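Local coordinates for protein fibrillarin-like rRNA/tRNA 2'-O-methyltransferase (Aeropyrum pernix, PDB 4DF3) that probably methylates ribose 2'-hydroxyls in rRNA and tRNA with S-adenosyl-L-methionine as methyl donor, at sites chosen by a guide RNA within box C/D ribonucleoprotein particles, at residues 55-60 and 65-70; 14-19 and 71-76; 190-193 and 197-200. The protein carries 2 engineered substitutions. All coordinates share one frame; numbering follows the deposited sequence.

Interaction 1: residues 55-60 and 65-70; sequences WNAYRS and ALLKGL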
ATOM      1  N   TRP A  55      -8.286  -7.621   5.413  1.00 12.94           N
ATOM      2  CA  TRP A  55      -7.710  -6.729   4.481  1.00 11.96           C
ATOM      3  C   TRP A  55      -8.559  -6.826   3.190  1.00 12.92           C
ATOM      4  O   TRP A  55      -8.309  -7.664   2.322  1.00 13.21           O
ATOM      5  CB  TRP A  55      -6.260  -7.089   4.221  1.00 10.25           C
ATOM      6  CG  TRP A  55      -5.460  -6.006   3.482  1.00  9.50           C
ATOM      7  CD1 TRP A  55      -5.900  -4.786   3.098  1.00 11.14           C
ATOM      8  CD2 TRP A  55      -4.074  -6.064   3.154  1.00  9.77           C
ATOM      9  NE1 TRP A  55      -4.861  -4.073   2.491  1.00  7.70           N
ATOM     10  CE2 TRP A  55      -3.741  -4.849   2.507  1.00  9.82           C
ATOM     11  CE3 TRP A  55      -3.074  -7.042   3.352  1.00  9.70           C
ATOM     12  CZ2 TRP A  55      -2.469  -4.561   2.053  1.00 10.98           C
ATOM     13  CZ3 TRP A  55      -1.778  -6.776   2.867  1.00 12.28           C
ATOM     14  CH2 TRP A  55      -1.493  -5.538   2.200  1.00 13.27           C
ATOM     15  N   ASN A  56      -9.508  -5.911   3.059  1.00 12.86           N
ATOM     16  CA  ASN A  56     -10.537  -6.078   2.003  1.00 14.29           C
ATOM     17  C   ASN A  56      -9.985  -5.509   0.690  1.00 14.19           C
ATOM     18  O   ASN A  56      -9.721  -4.318   0.613  1.00 15.97           O
ATOM     19  CB  ASN A  56     -11.730  -5.207   2.419  1.00 16.86           C
ATOM     20  CG  ASN A  56     -12.904  -5.296   1.436  1.00 21.45           C
ATOM     21  OD1 ASN A  56     -12.837  -5.984   0.390  1.00 19.82           O
ATOM     22  ND2 ASN A  56     -14.016  -4.642   1.800  1.00 28.30           N
ATOM     23  N   ALA A  57      -9.751  -6.352  -0.323  1.00 13.63           N
ATOM     24  CA  ALA A  57      -9.157  -5.921  -1.531  1.00 13.18           C
ATOM     25  C   ALA A  57     -10.056  -4.956  -2.317  1.00 12.72           C
ATOM     26  O   ALA A  57      -9.591  -4.268  -3.235  1.00 11.78           O
ATOM     27  CB  ALA A  57      -8.817  -7.168  -2.395  1.00 11.42           C
ATOM     28  N   TYR A  58     -11.361  -4.909  -1.982  1.00 13.90           N
ATOM     29  CA  TYR A  58     -12.237  -3.938  -2.620  1.00 13.49           C
ATOM     30  C   TYR A  58     -12.097  -2.574  -2.031  1.00 13.79           C
ATOM     31  O   TYR A  58     -12.652  -1.648  -2.613  1.00 15.21           O
ATOM     32  CB  TYR A  58     -13.756  -4.323  -2.536  1.00 10.55           C
ATOM     33  CG  TYR A  58     -14.072  -5.512  -3.436  1.00 11.70           C
ATOM     34  CD1 TYR A  58     -14.307  -5.318  -4.804  1.00 12.85           C
ATOM     35  CD2 TYR A  58     -14.130  -6.824  -2.921  1.00 12.82           C
ATOM     36  CE1 TYR A  58     -14.638  -6.373  -5.710  1.00 16.63           C
ATOM     37  CE2 TYR A  58     -14.419  -7.928  -3.816  1.00 17.68           C
ATOM     38  CZ  TYR A  58     -14.703  -7.685  -5.214  1.00 16.50           C
ATOM     39  OH  TYR A  58     -14.982  -8.739  -6.108  1.00 13.28           O
ATOM     40  N   ARG A  59     -11.342  -2.436  -0.941  1.00 13.59           N
ATOM     41  CA  ARG A  59     -11.079  -1.110  -0.316  1.00 13.73           C
ATOM     42  C   ARG A  59      -9.576  -0.742  -0.282  1.00 14.80           C
ATOM     43  O   ARG A  59      -9.196   0.404   0.133  1.00 17.59           O
ATOM     44  CB  ARG A  59     -11.542  -1.134   1.122  1.00 14.74           C
ATOM     45  CG  ARG A  59     -13.027  -1.428   1.336  1.00 21.03           C
ATOM     46  CD  ARG A  59     -13.976  -0.237   0.905  1.00 31.41           C
ATOM     47  NE  ARG A  59     -13.522   1.073   1.401  1.00 36.99           N
ATOM     48  CZ  ARG A  59     -13.617   1.530   2.663  1.00 41.61           C
ATOM     49  NH1 ARG A  59     -14.202   0.812   3.632  1.00 39.47           N
ATOM     50  NH2 ARG A  59     -13.108   2.736   2.958  1.00 41.09           N
ATOM     51  N   SER A  60      -8.752  -1.690  -0.719  1.00 10.61           N
ATOM     52  CA  SER A  60      -7.291  -1.414  -0.704  1.00  9.42           C
ATOM     53  C   SER A  60      -6.606  -1.947  -1.907  1.00  9.20           C
ATOM     54  O   SER A  60      -6.567  -3.222  -2.143  1.00 10.65           O
ATOM     55  CB  SER A  60      -6.666  -2.044   0.571  1.00 11.65           C
ATOM     56  OG  SER A  60      -5.213  -1.993   0.532  1.00 11.40           O
ATOM     57  N   ALA A  65      -3.797  -6.058  -5.415  1.00  9.23           N
ATOM     58  CA  ALA A  65      -2.673  -6.458  -6.261  1.00 10.87           C
ATOM     59  C   ALA A  65      -2.188  -7.859  -5.881  1.00  9.98           C
ATOM     60  O   ALA A  65      -1.835  -8.675  -6.782  1.00 10.34           O
ATOM     61  CB  ALA A  65      -1.550  -5.464  -6.210  1.00  8.49           C
ATOM     62  N   LEU A  66      -2.211  -8.169  -4.574  1.00 11.78           N
ATOM     63  CA  LEU A  66      -1.758  -9.527  -4.137  1.00 10.42           C
ATOM     64  C   LEU A  66      -2.724 -10.588  -4.663  1.00 12.09           C
ATOM     65  O   LEU A  66      -2.290 -11.594  -5.211  1.00 10.67           O
ATOM     66  CB  LEU A  66      -1.705  -9.626  -2.587  1.00 11.95           C
ATOM     67  CG  LEU A  66      -0.623  -8.708  -1.987  1.00 10.47           C
ATOM     68  CD1 LEU A  66      -0.738  -8.750  -0.409  1.00 11.97           C
ATOM     69  CD2 LEU A  66       0.776  -9.192  -2.350  1.00 15.65           C
ATOM     70  N   LEU A  67      -4.007 -10.305  -4.538  1.00 10.55           N
ATOM     71  CA  LEU A  67      -5.035 -11.295  -4.918  1.00 12.89           C
ATOM     72  C   LEU A  67      -5.106 -11.445  -6.452  1.00 13.64           C
ATOM     73  O   LEU A  67      -5.594 -12.470  -6.947  1.00 13.88           O
ATOM     74  CB  LEU A  67      -6.404 -10.939  -4.344  1.00 14.28           C
ATOM     75  CG  LEU A  67      -6.539 -11.000  -2.811  1.00 13.97           C
ATOM     76  CD1 LEU A  67      -7.949 -10.780  -2.356  1.00 14.79           C
ATOM     77  CD2 LEU A  67      -5.972 -12.290  -2.298  1.00 19.53           C
ATOM     78  N   LYS A  68      -4.614 -10.425  -7.188  1.00 11.79           N
ATOM     79  CA  LYS A  68      -4.502 -10.503  -8.640  1.00 11.72           C
ATOM     80  C   LYS A  68      -3.145 -11.093  -9.130  1.00 12.37           C
ATOM     81  O   LYS A  68      -2.807 -11.054 -10.322  1.00 15.37           O
ATOM     82  CB  LYS A  68      -4.766  -9.101  -9.246  1.00 11.54           C
ATOM     83  CG  LYS A  68      -6.273  -8.665  -9.118  1.00  9.67           C
ATOM     84  CD  LYS A  68      -7.309  -9.682  -9.573  1.00 15.71           C
ATOM     85  CE  LYS A  68      -7.088 -10.114 -11.041  1.00 14.39           C
ATOM     86  NZ  LYS A  68      -7.120  -8.908 -11.970  1.00 16.47           N
ATOM     87  N   GLY A  69      -2.294 -11.493  -8.212  1.00 12.88           N
ATOM     88  CA  GLY A  69      -1.074 -12.262  -8.577  1.00 14.18           C
ATOM     89  C   GLY A  69       0.206 -11.444  -8.604  1.00 14.46           C
ATOM     90  O   GLY A  69       1.218 -11.858  -9.184  1.00 13.62           O
ATOM     91  N   LEU A  70       0.219 -10.282  -7.939  1.00 13.24           N
ATOM     92  CA  LEU A  70       1.482  -9.577  -7.819  1.00 13.06           C
ATOM     93  C   LEU A  70       2.567 -10.605  -7.325  1.00 14.04           C
ATOM     94  O   LEU A  70       2.332 -11.435  -6.448  1.00 13.31           O
ATOM     95  CB  LEU A  70       1.305  -8.389  -6.795  1.00 12.48           C
ATOM     96  CG  LEU A  70       2.625  -7.657  -6.474  1.00 14.55           C
ATOM     97  CD1 LEU A  70       3.217  -6.949  -7.656  1.00 18.43           C
ATOM     98  CD2 LEU A  70       2.429  -6.598  -5.382  1.00 12.51           C
TER
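Trp55 and Leu66 form the inner, buried half of this contact. The CD1 methyl of Leu66 comes up to the six-membered ring of Trp55 at 4.0 Å from CZ3, on an oblique approach, and the two side chains cross at about a right angle. The first torsion of Trp55 (chi1 -167°) turns CG away from the backbone N and carries the indole toward helix 61-67. The indole does not hang on apolar contact alone: its NE1 makes a weak hydrogen bond to Ser60 OG (2.9 Å), which gives the ring's polar corner a partner. A serine suits this place because its short hydroxyl serves twice, also bonding Thr91 OG1, while Ser60 itself is the N-cap of the helix. His94 stacks on the indole, so the ring is held by aromatic and apolar neighbours together.

The outer half is just as close but opens to solvent. Ala57 CB, itself buried, meets Leu67 CD1 at 3.7 Å, a single methyl-to-methyl touch, and Leu67 is exposed where Leu66 is buried. The small alanine lets the loop pass close to the helix, its CA 7.6 Å from that of Leu67. Just before it, Asn56 OD1 accepts from Tyr58 N (3.0 Å), with the donor above the carbonyl plane, and this Asx turn bends the loop at Ala57. The helix stops beyond Leu67 in a Schellman motif, where Gly69 takes the positive phi of 101° that a side chain would resist. Overall this is a loop folded back on the helix it leads into, between strand 50-54 and the Rossmann-like methyltransferase domain, with Thr91 of the S-adenosylmethionine site next to Trp55.

Interaction 2: residues 14-19 and 71-76; sequences RGVYVV and IELPVK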
ATOM      1  N   ARG A  14       4.544 -12.728   3.870  1.00 12.61           N
ATOM      2  CA  ARG A  14       4.756 -12.798   5.323  1.00 15.46           C
ATOM      3  C   ARG A  14       3.926 -11.681   5.980  1.00 14.24           C
ATOM      4  O   ARG A  14       3.921 -10.593   5.480  1.00 14.40           O
ATOM      5  CB  ARG A  14       6.228 -12.579   5.654  1.00 16.74           C
ATOM      6  CG  ARG A  14       7.142 -13.716   5.232  1.00 23.16           C
ATOM      7  CD  ARG A  14       8.405 -13.737   6.164  1.00 31.83           C
ATOM      8  NE  ARG A  14       9.443 -14.627   5.648  1.00 32.59           N
ATOM      9  CZ  ARG A  14       9.692 -15.844   6.112  1.00 32.41           C
ATOM     10  NH1 ARG A  14       8.981 -16.343   7.155  1.00 32.31           N
ATOM     11  NH2 ARG A  14      10.655 -16.552   5.541  1.00 27.91           N
ATOM     12  N   GLY A  15       3.296 -11.960   7.129  1.00 14.22           N
ATOM     13  CA  GLY A  15       2.488 -10.939   7.848  1.00 13.39           C
ATOM     14  C   GLY A  15       1.039 -10.850   7.293  1.00 13.33           C
ATOM     15  O   GLY A  15       0.229 -10.014   7.728  1.00 14.62           O
ATOM     16  N   VAL A  16       0.759 -11.632   6.273  1.00 11.81           N
ATOM     17  CA  VAL A  16      -0.563 -11.718   5.676  1.00 11.31           C
ATOM     18  C   VAL A  16      -1.064 -13.133   5.953  1.00 11.65           C
ATOM     19  O   VAL A  16      -0.290 -14.094   5.813  1.00 12.66           O
ATOM     20  CB  VAL A  16      -0.571 -11.425   4.157  1.00 10.64           C
ATOM     21  CG1 VAL A  16      -2.074 -11.455   3.628  1.00 12.78           C
ATOM     22  CG2 VAL A  16       0.119  -9.986   3.876  1.00 11.51           C
ATOM     23  N   TYR A  17      -2.352 -13.246   6.262  1.00 12.78           N
ATOM     24  CA  TYR A  17      -2.996 -14.466   6.786  1.00 11.48           C
ATOM     25  C   TYR A  17      -4.190 -14.818   5.958  1.00 13.12           C
ATOM     26  O   TYR A  17      -4.956 -13.935   5.547  1.00 13.22           O
ATOM     27  CB  TYR A  17      -3.448 -14.246   8.259  1.00 13.64           C
ATOM     28  CG  TYR A  17      -2.245 -14.014   9.173  1.00 11.60           C
ATOM     29  CD1 TYR A  17      -1.671 -15.105   9.877  1.00 17.90           C
ATOM     30  CD2 TYR A  17      -1.677 -12.739   9.308  1.00 11.76           C
ATOM     31  CE1 TYR A  17      -0.543 -14.947  10.680  1.00 20.45           C
ATOM     32  CE2 TYR A  17      -0.531 -12.557  10.134  1.00 12.82           C
ATOM     33  CZ  TYR A  17       0.009 -13.697  10.795  1.00 19.48           C
ATOM     34  OH  TYR A  17       1.087 -13.555  11.585  1.00 19.01           O
ATOM     35  N   VAL A  18      -4.247 -16.083   5.583  1.00 14.93           N
ATOM     36  CA  VAL A  18      -5.328 -16.605   4.810  1.00 16.04           C
ATOM     37  C   VAL A  18      -6.384 -17.067   5.797  1.00 16.57           C
ATOM     38  O   VAL A  18      -6.075 -17.838   6.800  1.00 18.86           O
ATOM     39  CB  VAL A  18      -4.866 -17.769   3.880  1.00 18.05           C
ATOM     40  CG1 VAL A  18      -6.091 -18.476   3.276  1.00 21.12           C
ATOM     41  CG2 VAL A  18      -3.930 -17.207   2.744  1.00 17.84           C
ATOM     42  N   VAL A  19      -7.589 -16.546   5.595  1.00 16.21           N
ATOM     43  CA  VAL A  19      -8.695 -16.726   6.552  1.00 16.24           C
ATOM     44  C   VAL A  19      -9.805 -17.499   5.823  1.00 18.88           C
ATOM     45  O   VAL A  19     -10.270 -17.062   4.787  1.00 16.98           O
ATOM     46  CB  VAL A  19      -9.231 -15.355   7.106  1.00 18.38           C
ATOM     47  CG1 VAL A  19     -10.506 -15.536   8.001  1.00 16.08           C
ATOM     48  CG2 VAL A  19      -8.143 -14.593   7.848  1.00 13.82           C
ATOM     49  N   ILE A  71       3.766 -10.531  -7.914  1.00 16.97           N
ATOM     50  CA  ILE A  71       4.745 -11.650  -7.797  1.00 18.08           C
ATOM     51  C   ILE A  71       5.223 -11.943  -6.362  1.00 17.52           C
ATOM     52  O   ILE A  71       5.602 -13.103  -6.065  1.00 17.63           O
ATOM     53  CB  ILE A  71       5.919 -11.357  -8.806  1.00 20.25           C
ATOM     54  CG1 ILE A  71       6.883 -12.536  -8.999  1.00 23.01           C
ATOM     55  CG2 ILE A  71       6.639 -10.044  -8.444  1.00 19.86           C
ATOM     56  CD1 ILE A  71       7.725 -12.374 -10.281  1.00 32.41           C
ATOM     57  N   GLU A  72       5.227 -10.922  -5.482  1.00 14.69           N
ATOM     58  CA  GLU A  72       5.752 -11.026  -4.069  1.00 13.66           C
ATOM     59  C   GLU A  72       5.179  -9.823  -3.362  1.00 12.73           C
ATOM     60  O   GLU A  72       4.707  -8.878  -4.055  1.00 10.54           O
ATOM     61  CB  GLU A  72       7.288 -10.998  -4.006  1.00 14.01           C
ATOM     62  CG  GLU A  72       7.980  -9.805  -4.563  1.00 17.48           C
ATOM     63  CD  GLU A  72       9.253 -10.124  -5.313  1.00 22.24           C
ATOM     64  OE1 GLU A  72       9.635 -11.309  -5.479  1.00 21.14           O
ATOM     65  OE2 GLU A  72       9.846  -9.169  -5.814  1.00 19.47           O
ATOM     66  N   LEU A  73       5.149  -9.917  -2.031  1.00 11.43           N
ATOM     67  CA  LEU A  73       4.831  -8.770  -1.198  1.00 11.43           C
ATOM     68  C   LEU A  73       6.139  -8.149  -0.704  1.00 13.90           C
ATOM     69  O   LEU A  73       6.750  -8.672   0.177  1.00 13.02           O
ATOM     70  CB  LEU A  73       4.002  -9.193   0.003  1.00 10.90           C
ATOM     71  CG  LEU A  73       3.680  -8.120   1.057  1.00  9.98           C
ATOM     72  CD1 LEU A  73       3.023  -6.948   0.353  1.00 11.34           C
ATOM     73  CD2 LEU A  73       2.826  -8.661   2.184  1.00 11.52           C
ATOM     74  N   PRO A  74       6.518  -6.962  -1.247  1.00 13.09           N
ATOM     75  CA  PRO A  74       7.809  -6.435  -0.833  1.00 13.97           C
ATOM     76  C   PRO A  74       7.800  -5.728   0.504  1.00 11.33           C
ATOM     77  O   PRO A  74       8.886  -5.413   0.980  1.00 11.77           O
ATOM     78  CB  PRO A  74       8.147  -5.399  -1.926  1.00 14.34           C
ATOM     79  CG  PRO A  74       6.963  -5.061  -2.608  1.00 14.36           C
ATOM     80  CD  PRO A  74       5.915  -6.206  -2.373  1.00 15.06           C
ATOM     81  N   VAL A  75       6.607  -5.466   1.064  1.00 10.92           N
ATOM     82  CA  VAL A  75       6.484  -4.779   2.355  1.00 10.51           C
ATOM     83  C   VAL A  75       6.817  -5.838   3.444  1.00 12.62           C
ATOM     84  O   VAL A  75       6.142  -6.881   3.539  1.00 11.55           O
ATOM     85  CB  VAL A  75       5.013  -4.247   2.622  1.00 12.66           C
ATOM     86  CG1 VAL A  75       4.871  -3.651   4.075  1.00 11.13           C
ATOM     87  CG2 VAL A  75       4.582  -3.181   1.591  1.00 13.35           C
ATOM     88  N   LYS A  76       7.851  -5.548   4.245  1.00 12.87           N
ATOM     89  CA  LYS A  76       8.406  -6.471   5.257  1.00 13.32           C
ATOM     90  C   LYS A  76       8.464  -5.884   6.665  1.00 13.52           C
ATOM     91  O   LYS A  76       8.605  -4.668   6.854  1.00 10.17           O
ATOM     92  CB  LYS A  76       9.873  -6.807   4.965  1.00 13.94           C
ATOM     93  CG  LYS A  76      10.151  -7.476   3.602  1.00 20.95           C
ATOM     94  CD  LYS A  76       9.900  -8.974   3.714  1.00 21.35           C
ATOM     95  CE  LYS A  76       9.889  -9.627   2.338  1.00 23.04           C
ATOM     96  NZ  LYS A  76       9.305 -11.044   2.503  1.00 25.86           N
TER
HETATM   97  O   HOH W   1       6.055  -9.336   4.507  1.00  9.26           O
HETATM   98  O   HOH W   2       6.477 -10.802   2.334  1.00 17.62           O
HETATM   99  O   HOH W   3      11.218 -12.175   4.491  1.00 37.40           O
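A chi1 of 175° puts Leu73 CG opposite the backbone N and, with chi2 near 55°, sends CD2 toward Val16; in Val16 a chi1 of -176° turns CG1 away and places CG2 on the side facing Leu73. The two methyls meet at the seam between the N-terminal antiparallel sheet, entered here at strand 16-21, and the loop that leads into strand 80-84 of the Rossmann-like methyltransferase domain. Their separation, 3.5 Å from Val16 CG2 to Leu73 CD2, is tighter than usual for carbons, and branched apolar residues suit this buried spot because they offer methyls without polar groups to satisfy. Ile98 of helix 90-99 also touches Val16, adding to the apolar cover.

No direct hydrogen bond joins the two segments; on the exposed side water does the work. One water lies within hydrogen-bonding distance of two carbonyl oxygens, 2.7 Å from Arg14 O and 2.6 Å from Val75 O. A second accepts from Arg14 N and from Lys76 NZ and lies 3.0 Å from Leu73 O, tying three polar groups together. The positive ends of Arg14 and Lys76 would be expected to repel one another, with NE and NZ 4.8 Å apart, yet a third water sits between them: it accepts from Lys76 NZ at 3.0 Å and, more weakly, from Arg14 NE at 3.2 Å.

Interaction 3: residues 190-193 and 197-200; sequences TTEP and YKRE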
ATOM      1  N   THR A 190      -3.060  -6.057 -20.709  1.00 14.55           N
ATOM      2  CA  THR A 190      -3.074  -7.376 -21.365  1.00 15.78           C
ATOM      3  C   THR A 190      -2.780  -7.307 -22.812  1.00 16.15           C
ATOM      4  O   THR A 190      -2.296  -8.288 -23.381  1.00 18.87           O
ATOM      5  CB  THR A 190      -4.457  -8.055 -21.285  1.00 15.53           C
ATOM      6  OG1 THR A 190      -5.430  -7.133 -21.834  1.00 15.31           O
ATOM      7  CG2 THR A 190      -4.801  -8.376 -19.857  1.00 17.79           C
ATOM      8  N   THR A 191      -2.957  -6.133 -23.422  1.00 18.62           N
ATOM      9  CA  THR A 191      -3.039  -6.078 -24.875  1.00 19.82           C
ATOM     10  C   THR A 191      -2.026  -5.146 -25.498  1.00 21.85           C
ATOM     11  O   THR A 191      -1.121  -5.603 -26.207  1.00 25.23           O
ATOM     12  CB  THR A 191      -4.487  -5.729 -25.313  1.00 20.15           C
ATOM     13  OG1 THR A 191      -5.414  -6.646 -24.699  1.00 18.08           O
ATOM     14  CG2 THR A 191      -4.625  -5.812 -26.829  1.00 22.81           C
ATOM     15  N   GLU A 192      -2.169  -3.847 -25.232  1.00 21.22           N
ATOM     16  CA  GLU A 192      -1.157  -2.861 -25.654  1.00 22.69           C
ATOM     17  C   GLU A 192      -1.421  -1.594 -24.861  1.00 20.49           C
ATOM     18  O   GLU A 192      -2.546  -1.205 -24.707  1.00 20.20           O
ATOM     19  CB  GLU A 192      -1.221  -2.667 -27.176  1.00 23.62           C
ATOM     20  CG  GLU A 192      -0.228  -1.734 -27.878  1.00 31.62           C
ATOM     21  CD  GLU A 192       1.222  -2.089 -27.706  1.00 39.35           C
ATOM     22  OE1 GLU A 192       1.556  -3.280 -27.499  1.00 43.14           O
ATOM     23  OE2 GLU A 192       2.047  -1.158 -27.787  1.00 45.09           O
ATOM     24  N   PRO A 193      -0.380  -1.021 -24.255  1.00 20.25           N
ATOM     25  CA  PRO A 193      -0.537   0.153 -23.409  1.00 21.07           C
ATOM     26  C   PRO A 193      -0.910   1.417 -24.230  1.00 21.10           C
ATOM     27  O   PRO A 193      -0.388   1.660 -25.331  1.00 21.20           O
ATOM     28  CB  PRO A 193       0.849   0.287 -22.745  1.00 21.22           C
ATOM     29  CG  PRO A 193       1.753  -0.518 -23.499  1.00 23.99           C
ATOM     30  CD  PRO A 193       0.978  -1.568 -24.215  1.00 21.09           C
ATOM     31  N   TYR A 197      -0.473   5.843 -20.378  1.00 24.13           N
ATOM     32  CA  TYR A 197       0.145   4.734 -19.612  1.00 22.81           C
ATOM     33  C   TYR A 197       1.594   4.477 -20.020  1.00 22.40           C
ATOM     34  O   TYR A 197       2.496   4.505 -19.185  1.00 19.75           O
ATOM     35  CB  TYR A 197      -0.735   3.498 -19.825  1.00 22.71           C
ATOM     36  CG  TYR A 197      -0.351   2.258 -19.089  1.00 21.54           C
ATOM     37  CD1 TYR A 197      -1.034   1.870 -17.917  1.00 16.59           C
ATOM     38  CD2 TYR A 197       0.644   1.460 -19.559  1.00 21.37           C
ATOM     39  CE1 TYR A 197      -0.672   0.695 -17.243  1.00 14.31           C
ATOM     40  CE2 TYR A 197       0.999   0.251 -18.905  1.00 23.14           C
ATOM     41  CZ  TYR A 197       0.320  -0.127 -17.762  1.00 18.50           C
ATOM     42  OH  TYR A 197       0.680  -1.305 -17.099  1.00 19.37           O
ATOM     43  N   LYS A 198       1.839   4.234 -21.313  1.00 21.95           N
ATOM     44  CA  LYS A 198       3.213   4.059 -21.794  1.00 23.69           C
ATOM     45  C   LYS A 198       4.226   5.125 -21.313  1.00 23.61           C
ATOM     46  O   LYS A 198       5.399   4.816 -20.990  1.00 24.78           O
ATOM     47  CB  LYS A 198       3.224   4.026 -23.338  1.00 24.30           C
ATOM     48  CG  LYS A 198       4.022   2.870 -23.868  1.00 28.83           C
ATOM     49  CD  LYS A 198       4.176   2.937 -25.367  1.00 32.39           C
ATOM     50  CE  LYS A 198       2.830   3.149 -26.054  1.00 34.94           C
ATOM     51  NZ  LYS A 198       2.896   2.751 -27.503  1.00 37.77           N
ATOM     52  N   ARG A 199       3.773   6.366 -21.272  1.00 24.35           N
ATOM     53  CA  ARG A 199       4.600   7.493 -20.902  1.00 25.02           C
ATOM     54  C   ARG A 199       4.905   7.471 -19.403  1.00 24.28           C
ATOM     55  O   ARG A 199       6.037   7.741 -19.006  1.00 24.84           O
ATOM     56  CB  ARG A 199       3.890   8.769 -21.304  1.00 25.48           C
ATOM     57  CG  ARG A 199       4.649  10.070 -21.084  1.00 31.03           C
ATOM     58  CD  ARG A 199       4.683  10.896 -22.382  1.00 36.50           C
ATOM     59  NE  ARG A 199       3.330  11.078 -22.914  1.00 41.31           N
ATOM     60  CZ  ARG A 199       2.996  11.043 -24.205  1.00 41.72           C
ATOM     61  NH1 ARG A 199       3.891  10.800 -25.149  1.00 41.47           N
ATOM     62  NH2 ARG A 199       1.730  11.230 -24.548  1.00 43.81           N
ATOM     63  N   GLU A 200       3.911   7.135 -18.569  1.00 21.60           N
ATOM     64  CA  GLU A 200       4.192   6.900 -17.118  1.00 21.62           C
ATOM     65  C   GLU A 200       5.269   5.873 -16.971  1.00 20.47           C
ATOM     66  O   GLU A 200       6.185   6.042 -16.200  1.00 17.03           O
ATOM     67  CB  GLU A 200       2.936   6.459 -16.345  1.00 20.25           C
ATOM     68  CG  GLU A 200       1.951   7.555 -16.264  1.00 21.50           C
ATOM     69  CD  GLU A 200       2.468   8.763 -15.410  1.00 22.38           C
ATOM     70  OE1 GLU A 200       2.438   8.657 -14.184  1.00 22.07           O
ATOM     71  OE2 GLU A 200       2.888   9.783 -15.984  1.00 24.82           O
TER
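A tight link between two consecutive helices brings the loop after helix 186-190 against the first turn of helix 195-206, and Pro193 is its main point of contact. The proline's CB rests 3.4 Å from Tyr197 CD2 and 3.8 Å from Tyr197 CE2, meeting one side of the phenol ring obliquely. In Tyr197 the bond to CG is extended away from the main-chain nitrogen (chi1 -177°), a setting that swings the ring back beneath the incoming loop. Proline fits such a place: its closed ring is rigid and apolar, and it has no N-H that would need a partner as the chain turns into the helix. Tyr197 also touches Ile182 of strand 176-183 and Asp188 and Val189 of helix 186-190, and is buried among these elements.

Towards solvent the contact is looser. The aliphatic part of Lys198 crosses Pro193 at a slant, with CG 4.1 Å from the proline CG. The bend at chi3 (-50°) brings Lys198 CE to 3.6 Å from Pro193 O, and the amine follows it to the loop. There NZ lies 4.0 Å from Glu192 OE2, too far for a salt bridge, although the opposite charges would probably still attract. A long, flexible lysine suits this rim, since its methylenes can cover the proline while its charge stays in water. One buried aromatic under a proline, flanked by surface charges, makes this a short connection between two consecutive helices at the edge of the Rossmann-like domain, following strand 176-183 and lying away from the cofactor site.

In the fold
Interaction 1 is nested within the chain loop closed by interaction 2, with centres 11 Å apart. They touch: Trp55 CZ3 is 3.9 Å from Val16 CG2, and Leu66 CD2 is 4.0 Å from Leu73 CB. Their apolar parts join into one patch between the N-terminal antiparallel sheet, helix 61-67 and the loop leading into strand 80-84. From side chain to ligand, Trp55 is about 8 Å from the bound S-adenosylmethionine, Leu73 about 13 Å. Interaction 3 comes later, its centre 21 Å from that of interaction 1 and 27 Å from that of interaction 2, touching neither. Within the Rossmann-like domain, it holds the loop before helix 195-206 against that helix, whose Tyr197 and Glu200 touch strand 176-183.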